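Long-range contacts in GTP pyrophosphokinase (Streptococcus pneumoniae, PDB 2BE3), which probably transfers pyrophosphate from ATP to GTP or GDP, making the alarmone (p)ppGpp: residues A[75-80]-A[139-144]; A[81-86]-A[145-150]; A[108-113]-A[121-126]. One frame throughout, in Å; residues are numbered along the deposited sequence.

How the contacts relate
All three contacts are built on one mixed sheet, in the region shared by RelA and SpoT proteins. Contacts 1 and 2 follow one another along the same two parallel strands, 77-83 and 137-147, with centres about 16 Å apart. Contact 2 also takes in the loop after strand 77-83 and the start of helix 148-164. Contact 3 joins the antiparallel strands 102-109 and 122-130, and its centre is about 12 Å from each of the others. Both of its segments come between the two halves of contacts 1 and 2 in the chain. Strand 137-147 is the common element, since strand 122-130 pairs with its other edge. The run from E142 to T147 spans contacts 1 and 2 and reads EIQIRT, matching a sequence signature of (p)ppGpp synthetases.

Contact 1: residues A[75-80]-A[139-144]; sequences DIAGLR and ILAEIQ
L79 O accepts from Q144 N at 2.9 Å and also has water 2 beside it. The strand bonds flanking this one are E142 N to A77 O and L79 N to E142 O, the latter 2.8 Å. They make a parallel pair of strands, 77-80 with 139-144.

On the face with R80, E142 and Q144, polar groups meet. Water 2 lies in the plane of the R80 guanidinium, at its edge, and accepts from R80 NE at 3.0 Å. The same water is 2.7 Å from E142 OE1, but its protons cannot serve every acceptor near it. Q144 NE2 gives a nearly straight bond to E142 OE1 (3.1 Å, 173°), from above the carboxylate plane. Q144 OE1 is bonded to R146 NH2 and S121 OG. R80 runs beside Q144, their flat groups turned 40° apart. CG of E142 is anti to the backbone N (chi1 -174°), which carries the carboxyl group alongside D75, with E142 CD 3.7 Å from D75 CB. The D75 carboxylate instead forms salt bridges with R48, K50 and K58.

The face with A77, L79, A141 and I143 is apolar. A77 CB meets A141 CB at 3.8 Å, and L79 CB meets I143 CG1 at 4.1 Å. Helix 6-35 covers L79 there. The pair is central in the mixed five-stranded sheet of this RelA/SpoT region, which belongs to the nucleotidyltransferase clan.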
loop_
_atom_site.group_PDB
_atom_site.type_symbol
_atom_site.label_atom_id
_atom_site.label_comp_id
_atom_site.label_asym_id
_atom_site.label_seq_id
_atom_site.Cartn_x
_atom_site.Cartn_y
_atom_site.Cartn_z
ATOM N N ASP A 75 14.102 8.928 9.838
ATOM C CA ASP A 75 14.170 7.611 9.261
ATOM C C ASP A 75 13.666 6.543 10.203
ATOM O O ASP A 75 14.146 5.424 10.158
ATOM C CB ASP A 75 15.611 7.308 8.832
ATOM C CG ASP A 75 16.576 7.184 10.027
ATOM O OD1 ASP A 75 16.507 8.029 10.954
ATOM O OD2 ASP A 75 17.379 6.197 10.049
ATOM N N ILE A 76 12.717 6.884 11.064
ATOM C CA ILE A 76 11.952 5.847 11.737
ATOM C C ILE A 76 11.369 4.865 10.710
ATOM O O ILE A 76 11.464 3.652 10.891
ATOM C CB ILE A 76 10.885 6.433 12.681
ATOM C CG1 ILE A 76 11.561 7.307 13.755
ATOM C CG2 ILE A 76 10.134 5.307 13.353
ATOM C CD1 ILE A 76 10.635 8.306 14.438
ATOM N N ALA A 77 10.792 5.377 9.625
ATOM C CA ALA A 77 10.480 4.562 8.448
ATOM C C ALA A 77 11.650 4.732 7.447
ATOM O O ALA A 77 12.068 5.864 7.141
ATOM C CB ALA A 77 9.166 4.992 7.851
ATOM N N GLY A 78 12.260 3.621 7.047
ATOM C CA GLY A 78 13.430 3.648 6.173
ATOM C C GLY A 78 13.186 2.699 5.020
ATOM O O GLY A 78 12.756 1.574 5.237
ATOM N N LEU A 79 13.434 3.153 3.790
ATOM C CA LEU A 79 13.304 2.335 2.596
ATOM C C LEU A 79 14.623 2.383 1.911
ATOM O O LEU A 79 15.320 3.400 2.019
ATOM C CB LEU A 79 12.194 2.864 1.671
ATOM C CG LEU A 79 10.961 2.461 2.482
ATOM C CD1 LEU A 79 10.107 3.612 3.068
ATOM C CD2 LEU A 79 10.208 1.268 1.932
ATOM N N ARG A 80 14.968 1.269 1.239
ATOM C CA ARG A 80 16.198 1.138 0.476
ATOM C C ARG A 80 15.861 0.693 -0.930
ATOM O O ARG A 80 15.251 -0.372 -1.154
ATOM C CB ARG A 80 17.131 0.115 1.123
ATOM C CG ARG A 80 17.491 0.422 2.558
ATOM C CD ARG A 80 18.523 1.490 2.598
ATOM N NE ARG A 80 18.537 2.183 3.883
ATOM C CZ ARG A 80 19.294 1.815 4.918
ATOM N NH1 ARG A 80 20.091 0.734 4.818
ATOM N NH2 ARG A 80 19.253 2.519 6.045
ATOM N N ILE A 139 3.771 11.153 8.522
ATOM C CA ILE A 139 5.041 10.757 9.104
ATOM C C ILE A 139 6.209 11.169 8.176
ATOM O O ILE A 139 6.008 11.456 6.976
ATOM C CB ILE A 139 5.072 9.223 9.477
ATOM C CG1 ILE A 139 4.788 8.324 8.283
ATOM C CG2 ILE A 139 4.041 8.882 10.556
ATOM C CD1 ILE A 139 6.015 7.767 7.671
ATOM N N LEU A 140 7.414 11.264 8.738
ATOM C CA LEU A 140 8.608 11.291 7.907
ATOM C C LEU A 140 9.091 9.876 7.541
ATOM O O LEU A 140 9.264 8.997 8.429
ATOM C CB LEU A 140 9.750 12.119 8.542
ATOM C CG LEU A 140 9.476 13.613 8.806
ATOM C CD1 LEU A 140 10.621 14.240 9.609
ATOM C CD2 LEU A 140 9.211 14.388 7.553
ATOM N N ALA A 141 9.377 9.668 6.254
ATOM C CA ALA A 141 10.099 8.436 5.831
ATOM C C ALA A 141 11.376 8.804 5.060
ATOM O O ALA A 141 11.427 9.827 4.359
ATOM C CB ALA A 141 9.199 7.545 5.004
ATOM N N GLU A 142 12.418 8.004 5.212
ATOM C CA GLU A 142 13.638 8.232 4.476
ATOM C C GLU A 142 13.814 7.134 3.419
ATOM O O GLU A 142 13.864 5.946 3.766
ATOM C CB GLU A 142 14.801 8.260 5.435
ATOM C CG GLU A 142 16.139 8.637 4.832
ATOM C CD GLU A 142 17.280 7.965 5.575
ATOM O OE1 GLU A 142 17.324 6.683 5.616
ATOM O OE2 GLU A 142 18.114 8.721 6.132
ATOM N N ILE A 143 13.813 7.518 2.137
ATOM C CA ILE A 143 14.115 6.587 1.062
ATOM C C ILE A 143 15.562 6.792 0.610
ATOM O O ILE A 143 15.930 7.877 0.142
ATOM C CB ILE A 143 13.170 6.745 -0.142
ATOM C CG1 ILE A 143 11.691 6.647 0.306
ATOM C CG2 ILE A 143 13.535 5.701 -1.242
ATOM C CD1 ILE A 143 10.697 7.126 -0.734
ATOM N N GLN A 144 16.390 5.765 0.782
ATOM C CA GLN A 144 17.750 5.799 0.270
ATOM C C GLN A 144 17.880 5.067 -1.065
ATOM O O GLN A 144 17.231 4.034 -1.297
ATOM C CB GLN A 144 18.684 5.197 1.292
ATOM C CG GLN A 144 18.961 6.151 2.430
ATOM C CD GLN A 144 20.138 5.713 3.223
ATOM O OE1 GLN A 144 21.177 5.390 2.665
ATOM N NE2 GLN A 144 19.988 5.663 4.530
HETATM O O HOH W 1 10.632 9.264 10.590
HETATM O O HOH W 2 16.562 4.350 4.477
#

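Contact 2: residues A[81-86]-A[145-150]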
loop_
_atom_site.group_PDB
_atom_site.type_symbol
_atom_site.label_atom_id
_atom_site.label_comp_id
_atom_site.label_asym_id
_atom_site.label_seq_id
_atom_site.Cartn_x
_atom_site.Cartn_y
_atom_site.Cartn_z
ATOM N N VAL A 81 16.239 1.523 -1.882
ATOM C CA VAL A 81 15.993 1.213 -3.267
ATOM C C VAL A 81 17.325 0.933 -3.911
ATOM O O VAL A 81 18.191 1.784 -3.889
ATOM C CB VAL A 81 15.215 2.366 -3.946
ATOM C CG1 VAL A 81 15.110 2.182 -5.496
ATOM C CG2 VAL A 81 13.845 2.491 -3.287
HETATM N N MSE A 82 17.489 -0.278 -4.443
HETATM C CA MSE A 82 18.716 -0.707 -5.095
HETATM C C MSE A 82 18.599 -0.547 -6.601
HETATM O O MSE A 82 17.634 -0.996 -7.198
HETATM C CB MSE A 82 19.033 -2.167 -4.720
HETATM C CG MSE A 82 20.188 -2.312 -3.694
HETATM SE SE MSE A 82 19.855 -1.382 -1.937
HETATM C CE MSE A 82 18.147 -2.524 -1.356
ATOM N N VAL A 83 19.568 0.134 -7.198
ATOM C CA VAL A 83 19.564 0.448 -8.616
ATOM C C VAL A 83 20.826 -0.130 -9.226
ATOM O O VAL A 83 21.797 -0.413 -8.510
ATOM C CB VAL A 83 19.467 2.007 -8.900
ATOM C CG1 VAL A 83 18.170 2.612 -8.310
ATOM C CG2 VAL A 83 20.688 2.751 -8.366
ATOM N N GLN A 84 20.813 -0.318 -10.543
ATOM C CA GLN A 84 21.946 -0.857 -11.246
ATOM C C GLN A 84 23.093 0.155 -11.328
ATOM O O GLN A 84 24.242 -0.158 -10.961
ATOM C CB GLN A 84 21.486 -1.232 -12.640
ATOM C CG GLN A 84 22.299 -2.260 -13.329
ATOM C CD GLN A 84 21.603 -2.828 -14.545
ATOM O OE1 GLN A 84 20.887 -2.119 -15.280
ATOM N NE2 GLN A 84 21.831 -4.122 -14.786
ATOM N N PHE A 85 22.795 1.371 -11.793
ATOM C CA PHE A 85 23.836 2.355 -12.075
ATOM C C PHE A 85 23.727 3.590 -11.196
ATOM O O PHE A 85 22.624 4.019 -10.846
ATOM C CB PHE A 85 23.735 2.805 -13.528
ATOM C CG PHE A 85 23.998 1.716 -14.533
ATOM C CD1 PHE A 85 25.298 1.314 -14.813
ATOM C CD2 PHE A 85 22.950 1.129 -15.230
ATOM C CE1 PHE A 85 25.550 0.335 -15.736
ATOM C CE2 PHE A 85 23.209 0.146 -16.180
ATOM C CZ PHE A 85 24.508 -0.257 -16.421
ATOM N N VAL A 86 24.870 4.188 -10.881
ATOM C CA VAL A 86 24.904 5.529 -10.264
ATOM C C VAL A 86 23.956 6.517 -10.983
ATOM O O VAL A 86 23.217 7.262 -10.348
ATOM C CB VAL A 86 26.357 6.129 -10.276
ATOM C CG1 VAL A 86 26.377 7.605 -9.780
ATOM C CG2 VAL A 86 27.282 5.296 -9.474
ATOM N N ILE A 145 18.693 5.604 -1.959
ATOM C CA ILE A 145 18.848 4.981 -3.250
ATOM C C ILE A 145 20.305 4.633 -3.418
ATOM O O ILE A 145 21.163 5.481 -3.256
ATOM C CB ILE A 145 18.331 5.894 -4.415
ATOM C CG1 ILE A 145 16.860 6.225 -4.208
ATOM C CG2 ILE A 145 18.384 5.136 -5.746
ATOM C CD1 ILE A 145 16.527 7.557 -4.613
ATOM N N ARG A 146 20.590 3.392 -3.766
ATOM C CA ARG A 146 21.954 2.924 -3.763
ATOM C C ARG A 146 22.208 1.979 -4.920
ATOM O O ARG A 146 21.286 1.274 -5.332
ATOM C CB ARG A 146 22.167 2.106 -2.485
ATOM C CG ARG A 146 22.208 2.919 -1.254
ATOM C CD ARG A 146 22.269 2.023 -0.063
ATOM N NE ARG A 146 22.363 2.879 1.114
ATOM C CZ ARG A 146 22.589 2.443 2.346
ATOM N NH1 ARG A 146 22.783 1.149 2.587
ATOM N NH2 ARG A 146 22.643 3.320 3.330
ATOM N N THR A 147 23.456 1.895 -5.387
ATOM C CA THR A 147 23.824 0.769 -6.209
ATOM C C THR A 147 24.096 -0.433 -5.295
ATOM O O THR A 147 24.201 -0.307 -4.052
ATOM C CB THR A 147 25.045 1.039 -7.116
ATOM O OG1 THR A 147 26.183 1.407 -6.319
ATOM C CG2 THR A 147 24.729 2.124 -8.144
ATOM N N LEU A 148 24.205 -1.597 -5.902
ATOM C CA LEU A 148 24.492 -2.792 -5.126
ATOM C C LEU A 148 25.862 -2.677 -4.487
ATOM O O LEU A 148 26.029 -3.078 -3.355
ATOM C CB LEU A 148 24.330 -4.056 -5.996
ATOM C CG LEU A 148 22.832 -4.419 -6.169
ATOM C CD1 LEU A 148 22.193 -4.712 -4.810
ATOM C CD2 LEU A 148 22.005 -3.311 -6.833
ATOM N N ALA A 149 26.833 -2.094 -5.188
ATOM C CA ALA A 149 28.163 -1.933 -4.604
ATOM C C ALA A 149 28.166 -0.897 -3.419
ATOM O O ALA A 149 28.814 -1.151 -2.368
ATOM C CB ALA A 149 29.168 -1.577 -5.668
HETATM N N MSE A 150 27.450 0.228 -3.586
HETATM C CA MSE A 150 27.203 1.160 -2.487
HETATM C C MSE A 150 26.522 0.483 -1.301
HETATM O O MSE A 150 26.973 0.610 -0.183
HETATM C CB MSE A 150 26.360 2.377 -2.910
HETATM C CG MSE A 150 26.980 3.318 -3.896
HETATM SE SE MSE A 150 25.645 4.699 -4.386
HETATM C CE MSE A 150 26.368 5.323 -6.163
HETATM O O HOH W 3 24.333 -2.216 -8.845
#
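V81 O accepts from R146 N at 2.9 Å, and R146 O accepts from V83 N at 2.8 Å. R146 is thus gripped through both its N and its O by strand 81-83, the usual parallel pattern. The short strands 81-83 and 145-147 run parallel but are turned 37° to each other. Beyond V83 one strand runs into a loop, the other into helix 148-164.

Side chains pack beside these bonds. V83 CG1 packs on I145 CG2 at 3.6 Å, on the side that helix 89-97 covers with V89, V92 and V93. Across the sheet, L148 CD1 lies 3.3 Å from CG of selenomethionine M82, and the two side chains cross at about a right angle. This is tighter than a normal van der Waals contact, and the exact placing is doubtful. L148 CD2 also reaches V83 O. T147 CG2 reaches across to the loop, 3.4 Å from V86 N, and V86 CG2 meets the CE methyl of selenomethionine M150.

T147 is the N-cap of the helix. Its OG1 sits between the backbone N and the carbonyl carbon (chi1 58°), where it accepts from M150 N at 3.2 Å. That leaves CG2 turned to the loop. D187 of helix 170-191 bonds to the same OG1 and so anchors the cap from outside. Water 3 accepts from L148 N at 3.0 Å and donates to Q84 O, tying the helix start to the loop.

The R146 side chain leads away from this packing. Q144, S121 and Y119 supply hydrogen-bond partners for it, and R80 brings a like charge near. Largely apolar contacts thus hold the strand ends together, while water 3 and T147 OG1 satisfy L148 N and M150 N at the helix start.

Contact 3: residues A[108-113]-A[121-126]; sequences RDYITH and SYHVVV
R108 and H123 form the firm end of an antiparallel hairpin whose strands, 102-109 and 122-130, are joined by a long loop. R108 N gives to H123 O at 2.8 Å, and H123 N gives to R108 O at 2.9 Å. Side chains close over this pair. R108 CB lies 3.9 Å from H123 CB. Y110 turns an edge to one face of the H123 ring, a T-shaped stack with centroids 5.1 Å apart and planes at 70°. The far nitrogen, H123 NE2, bonds to Y119 OH. That bond and the stack with Y110 hold the imidazole. R108 NH1 only lies near H123 ND1, at 3.6 Å, with ND1 in the guanidinium plane. This ring also touches E142 and Q144, which places it on the polar face of the sheet.

On the face opposite H123, I111 and Y122 rest on helix 89-97, and I111 CD1 meets Y122 CB at 3.9 Å. CG of Y122 is anti to the backbone N (chi1 -167°), which sets the ring beside D109. D109 OD1 sits at the ring edge, 3.3 Å from Y122 CD1, while R108 O lies over one face. E107 OE1 is hydrogen-bonded to Y122 OH.

Pairing frays toward the loop. Y110 N to S121 O is a weak, bent bond (129°), and S121 N to Y110 O is long and weak. A glycerol, probably from the crystallisation liquor, bonds to D109 N. T112 and H113 are exposed. There the chain is organised from within instead. D109 makes an Asx turn: its OD1 accepts from I111 N and T112 N, both from the same side of the carboxylate plane, and its OD2 accepts from T112 OG1 at 2.6 Å.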
loop_
_atom_site.group_PDB
_atom_site.type_symbol
_atom_site.label_atom_id
_atom_site.label_comp_id
_atom_site.label_asym_id
_atom_site.label_seq_id
_atom_site.Cartn_x
_atom_site.Cartn_y
_atom_site.Cartn_z
ATOM N N ARG A 108 19.622 14.452 -0.033
ATOM C CA ARG A 108 21.027 14.522 0.302
ATOM C C ARG A 108 21.845 13.617 -0.597
ATOM O O ARG A 108 21.677 12.385 -0.600
ATOM C CB ARG A 108 21.255 14.057 1.722
ATOM C CG ARG A 108 20.670 14.907 2.769
ATOM C CD ARG A 108 21.535 14.699 3.970
ATOM N NE ARG A 108 20.916 15.158 5.202
ATOM C CZ ARG A 108 20.172 14.369 5.970
ATOM N NH1 ARG A 108 19.979 13.090 5.607
ATOM N NH2 ARG A 108 19.629 14.862 7.090
ATOM N N ASP A 109 22.771 14.242 -1.305
ATOM C CA ASP A 109 23.525 13.599 -2.322
ATOM C C ASP A 109 24.924 13.238 -1.836
ATOM O O ASP A 109 25.862 14.034 -1.977
ATOM C CB ASP A 109 23.591 14.516 -3.556
ATOM C CG ASP A 109 24.205 13.823 -4.751
ATOM O OD1 ASP A 109 24.519 12.620 -4.649
ATOM O OD2 ASP A 109 24.389 14.469 -5.788
ATOM N N TYR A 110 25.065 12.035 -1.291
ATOM C CA TYR A 110 26.373 11.545 -0.847
ATOM C C TYR A 110 27.015 10.696 -1.910
ATOM O O TYR A 110 27.862 9.886 -1.613
ATOM C CB TYR A 110 26.265 10.718 0.451
ATOM C CG TYR A 110 25.769 11.552 1.583
ATOM C CD1 TYR A 110 26.524 12.624 2.057
ATOM C CD2 TYR A 110 24.533 11.299 2.157
ATOM C CE1 TYR A 110 26.051 13.413 3.089
ATOM C CE2 TYR A 110 24.057 12.078 3.182
ATOM C CZ TYR A 110 24.815 13.123 3.643
ATOM O OH TYR A 110 24.315 13.910 4.645
ATOM N N ILE A 111 26.544 10.843 -3.140
ATOM C CA ILE A 111 27.234 10.300 -4.278
ATOM C C ILE A 111 28.121 11.414 -4.830
ATOM O O ILE A 111 29.330 11.257 -4.846
ATOM C CB ILE A 111 26.277 9.744 -5.350
ATOM C CG1 ILE A 111 25.411 8.604 -4.764
ATOM C CG2 ILE A 111 27.102 9.271 -6.574
ATOM C CD1 ILE A 111 24.120 8.310 -5.568
ATOM N N THR A 112 27.539 12.541 -5.248
ATOM C CA THR A 112 28.336 13.702 -5.646
ATOM C C THR A 112 29.203 14.183 -4.486
ATOM O O THR A 112 30.374 14.494 -4.676
ATOM C CB THR A 112 27.458 14.868 -6.105
ATOM O OG1 THR A 112 26.584 14.416 -7.135
ATOM C CG2 THR A 112 28.311 16.016 -6.640
ATOM N N HIS A 113 28.619 14.262 -3.289
ATOM C CA HIS A 113 29.358 14.663 -2.065
ATOM C C HIS A 113 29.616 13.456 -1.163
ATOM O O HIS A 113 29.040 13.310 -0.061
ATOM C CB HIS A 113 28.600 15.752 -1.325
ATOM C CG HIS A 113 28.197 16.891 -2.211
ATOM N ND1 HIS A 113 29.093 17.843 -2.652
ATOM C CD2 HIS A 113 26.997 17.225 -2.748
ATOM C CE1 HIS A 113 28.465 18.716 -3.417
ATOM N NE2 HIS A 113 27.191 18.366 -3.489
ATOM N N SER A 121 25.678 7.251 -1.048
ATOM C CA SER A 121 24.248 6.952 -1.033
ATOM C C SER A 121 23.486 8.209 -1.418
ATOM O O SER A 121 24.062 9.294 -1.487
ATOM C CB SER A 121 23.817 6.524 0.365
ATOM O OG SER A 121 22.547 5.914 0.335
ATOM N N TYR A 122 22.197 8.075 -1.688
ATOM C CA TYR A 122 21.411 9.254 -1.968
ATOM C C TYR A 122 20.156 9.145 -1.105
ATOM O O TYR A 122 19.498 8.113 -1.116
ATOM C CB TYR A 122 21.061 9.332 -3.460
ATOM C CG TYR A 122 20.514 10.686 -3.897
ATOM C CD1 TYR A 122 21.344 11.615 -4.536
ATOM C CD2 TYR A 122 19.168 11.032 -3.685
ATOM C CE1 TYR A 122 20.850 12.826 -4.963
ATOM C CE2 TYR A 122 18.668 12.266 -4.092
ATOM C CZ TYR A 122 19.515 13.148 -4.732
ATOM O OH TYR A 122 19.067 14.367 -5.154
ATOM N N HIS A 123 19.875 10.183 -0.326
ATOM C CA HIS A 123 18.792 10.172 0.659
ATOM C C HIS A 123 17.665 11.055 0.179
ATOM O O HIS A 123 17.883 12.199 -0.179
ATOM C CB HIS A 123 19.280 10.664 2.031
ATOM C CG HIS A 123 20.394 9.836 2.615
ATOM N ND1 HIS A 123 20.854 10.008 3.902
ATOM C CD2 HIS A 123 21.167 8.861 2.072
ATOM C CE1 HIS A 123 21.832 9.152 4.140
ATOM N NE2 HIS A 123 22.050 8.451 3.042
ATOM N N VAL A 124 16.466 10.511 0.110
ATOM C CA VAL A 124 15.320 11.349 -0.047
ATOM C C VAL A 124 14.382 11.214 1.148
ATOM O O VAL A 124 13.926 10.110 1.463
ATOM C CB VAL A 124 14.746 11.396 -1.526
ATOM C CG1 VAL A 124 15.448 10.483 -2.462
ATOM C CG2 VAL A 124 13.214 11.468 -1.637
ATOM N N VAL A 125 14.184 12.334 1.853
ATOM C CA VAL A 125 13.274 12.380 2.994
ATOM C C VAL A 125 11.914 12.888 2.548
ATOM O O VAL A 125 11.837 13.895 1.863
ATOM C CB VAL A 125 13.833 13.239 4.148
ATOM C CG1 VAL A 125 12.873 13.215 5.350
ATOM C CG2 VAL A 125 15.254 12.733 4.562
ATOM N N VAL A 126 10.845 12.168 2.879
ATOM C CA VAL A 126 9.532 12.508 2.342
ATOM C C VAL A 126 8.525 12.627 3.469
ATOM O O VAL A 126 8.707 12.021 4.521
ATOM C CB VAL A 126 8.994 11.502 1.253
ATOM C CG1 VAL A 126 9.984 11.337 0.025
ATOM C CG2 VAL A 126 8.633 10.146 1.854
#